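Side-chain contact in acetyltransferase (Sinorhizobium meliloti, PDB 4JXR), which probably transfers acetyl groups from acetyl-CoA to an acceptor substrate, possibly a phosphinothricin-like amine: residues Thr35-Glu39 against Ala40-Leu44. Sequence-based numbering, arbitrary orientation.
Sequences TPPSE and AEMAL
The N-cap of helix 39-51 is formed by Ser38, whose OG accepts the backbone N-H of Glu41 at 3.0 Å, with 159° at the hydrogen. A chi1 of 68° holds OG between the serine's own backbone N and carbonyl carbon, which puts it within bonding distance of the Glu41 amide. The carbonyl of the same residue opens the main-chain hydrogen bonding: Ser38 O takes Met42 N at 2.9 Å, and Glu39 O follows with Ala43 N at 2.8 Å, the donor tilted 21° from the carbonyl plane. Just ahead of the cap, Pro37 lays its ring against the first turn. Its CB meets Glu41 CG at 3.8 Å, while its CG reaches Met42 SE, the selenium of a selenomethionine, at 3.9 Å; this side chain bends at both chi2 and chi3 and passes aslant of the ring. The two also touch helix 14-27, Pro37 on Tyr21 and Met42 on Thr18, which brings the start of helix 39-51 against its predecessor. Glu41 meets the proline with its methylenes, CG being the nearer, and its carboxylate is held by Arg45, one helical turn on, in a salt bridge through OE2. Glu39, extended beyond CG, touches Arg15 of helix 14-27. A serine oxygen thus gives a partner to a first-turn amide, as an N-cap does, while the proline adds an apolar contact beside the cap; the carboxylates of Glu39 and Glu41, near the helix's positive end, would be expected to interact favourably with its dipole.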
ATOM      1  N   THR A  35      -3.837  -5.706  17.245  1.00 13.40           N
ATOM      2  CA  THR A  35      -4.900  -5.524  18.235  1.00 13.77           C
ATOM      3  C   THR A  35      -6.232  -5.629  17.532  1.00 12.65           C
ATOM      4  O   THR A  35      -6.479  -4.863  16.603  1.00 14.41           O
ATOM      5  CB  THR A  35      -4.747  -4.174  18.953  1.00 15.86           C
ATOM      6  OG1 THR A  35      -3.447  -4.143  19.590  1.00 18.65           O
ATOM      7  CG2 THR A  35      -5.836  -3.996  19.991  1.00 18.77           C
ATOM      8  N   PRO A  36      -7.112  -6.533  17.942  1.00 12.71           N
ATOM      9  CA  PRO A  36      -8.399  -6.590  17.246  1.00 12.65           C
ATOM     10  C   PRO A  36      -9.162  -5.295  17.326  1.00 12.36           C
ATOM     11  O   PRO A  36      -9.351  -4.740  18.432  1.00 13.70           O
ATOM     12  CB  PRO A  36      -9.162  -7.666  18.012  1.00 14.59           C
ATOM     13  CG  PRO A  36      -8.052  -8.565  18.559  1.00 14.92           C
ATOM     14  CD  PRO A  36      -6.976  -7.618  18.930  1.00 14.01           C
ATOM     15  N   PRO A  37      -9.681  -4.795  16.208  1.00 11.77           N
ATOM     16  CA  PRO A  37     -10.526  -3.625  16.260  1.00 11.65           C
ATOM     17  C   PRO A  37     -11.822  -3.933  16.953  1.00 10.48           C
ATOM     18  O   PRO A  37     -12.331  -5.028  16.915  1.00 11.55           O
ATOM     19  CB  PRO A  37     -10.739  -3.250  14.810  1.00 13.61           C
ATOM     20  CG  PRO A  37      -9.679  -3.969  14.058  1.00 15.09           C
ATOM     21  CD  PRO A  37      -9.296  -5.170  14.831  1.00 12.14           C
ATOM     22  N   SER A  38     -12.394  -2.899  17.569  1.00 11.25           N
ATOM     23  CA  SER A  38     -13.734  -3.009  18.116  1.00 11.39           C
ATOM     24  C   SER A  38     -14.770  -3.084  16.994  1.00 10.17           C
ATOM     25  O   SER A  38     -14.504  -2.735  15.847  1.00 10.47           O
ATOM     26  CB  SER A  38     -14.015  -1.751  18.956  1.00 12.57           C
ATOM     27  OG  SER A  38     -14.103  -0.638  18.095  1.00 12.67           O
ATOM     28  N   GLU A  39     -15.991  -3.498  17.352  1.00 11.07           N
ATOM     29  CA  GLU A  39     -17.078  -3.468  16.427  1.00 10.76           C
ATOM     30  C   GLU A  39     -17.315  -2.075  15.890  1.00 10.28           C
ATOM     31  O   GLU A  39     -17.599  -1.873  14.717  1.00 10.24           O
ATOM     32  CB  GLU A  39     -18.336  -4.067  17.046  1.00 11.86           C
ATOM     33  CG  GLU A  39     -19.477  -4.156  16.058  1.00 13.43           C
ATOM     34  CD  GLU A  39     -20.773  -4.769  16.616  1.00 14.57           C
ATOM     35  OE1 GLU A  39     -20.700  -5.463  17.591  1.00 17.60           O
ATOM     36  OE2 GLU A  39     -21.819  -4.478  15.983  1.00 16.47           O
ATOM     37  N   ALA A  40     -17.164  -1.054  16.748  1.00 11.12           N
ATOM     38  CA  ALA A  40     -17.343   0.322  16.326  1.00 10.34           C
ATOM     39  C   ALA A  40     -16.331   0.665  15.196  1.00  9.84           C
ATOM     40  O   ALA A  40     -16.692   1.331  14.237  1.00 10.28           O
ATOM     41  CB  ALA A  40     -17.152   1.276  17.475  1.00 11.13           C
ATOM     42  N   GLU A  41     -15.085   0.235  15.379  1.00  9.60           N
ATOM     43  CA  GLU A  41     -14.068   0.500  14.365  1.00 10.07           C
ATOM     44  C   GLU A  41     -14.366  -0.257  13.089  1.00  9.50           C
ATOM     45  O   GLU A  41     -14.251   0.298  11.988  1.00  9.88           O
ATOM     46  CB  GLU A  41     -12.694   0.202  14.882  1.00 11.00           C
ATOM     47  CG  GLU A  41     -11.584   0.319  13.845  1.00 12.49           C
ATOM     48  CD  GLU A  41     -11.405   1.661  13.218  1.00 13.28           C
ATOM     49  OE1 GLU A  41     -11.746   2.680  13.855  1.00 15.94           O
ATOM     50  OE2 GLU A  41     -10.889   1.714  12.073  1.00 14.32           O
HETATM   51  N   MSE A  42     -14.733  -1.525  13.186  1.00  9.37           N
HETATM   52  CA  MSE A  42     -15.077  -2.305  12.010  1.00  9.10           C
HETATM   53  C   MSE A  42     -16.250  -1.675  11.268  1.00  8.69           C
HETATM   54  O   MSE A  42     -16.324  -1.722  10.031  1.00  9.30           O
HETATM   55  CB  MSE A  42     -15.367  -3.732  12.367  1.00  9.65           C
HETATM   56  CG  MSE A  42     -14.120  -4.502  12.887  1.00 11.15           C
HETATM   57 SE   MSE A  42     -12.688  -4.608  11.657  1.00 14.08          SE
HETATM   58  CE  MSE A  42     -13.399  -5.965  10.446  1.00 13.40           C
ATOM     59  N   ALA A  43     -17.228  -1.131  12.026  1.00  9.04           N
ATOM     60  CA  ALA A  43     -18.372  -0.488  11.447  1.00  9.46           C
ATOM     61  C   ALA A  43     -18.002   0.767  10.667  1.00  9.22           C
ATOM     62  O   ALA A  43     -18.561   0.999   9.605  1.00  9.57           O
ATOM     63  CB  ALA A  43     -19.394  -0.148  12.537  1.00  9.51           C
ATOM     64  N   LEU A  44     -17.077   1.557  11.177  1.00  9.08           N
ATOM     65  CA  LEU A  44     -16.593   2.712  10.450  1.00  9.28           C
ATOM     66  C   LEU A  44     -15.893   2.279   9.160  1.00  8.98           C
ATOM     67  O   LEU A  44     -16.111   2.847   8.098  1.00  9.89           O
ATOM     68  CB  LEU A  44     -15.667   3.554  11.301  1.00  9.87           C
ATOM     69  CG  LEU A  44     -14.999   4.733  10.621  1.00 11.65           C
ATOM     70  CD1 LEU A  44     -16.025   5.652  10.021  1.00 12.14           C
ATOM     71  CD2 LEU A  44     -14.129   5.505  11.573  1.00 14.18           C
TER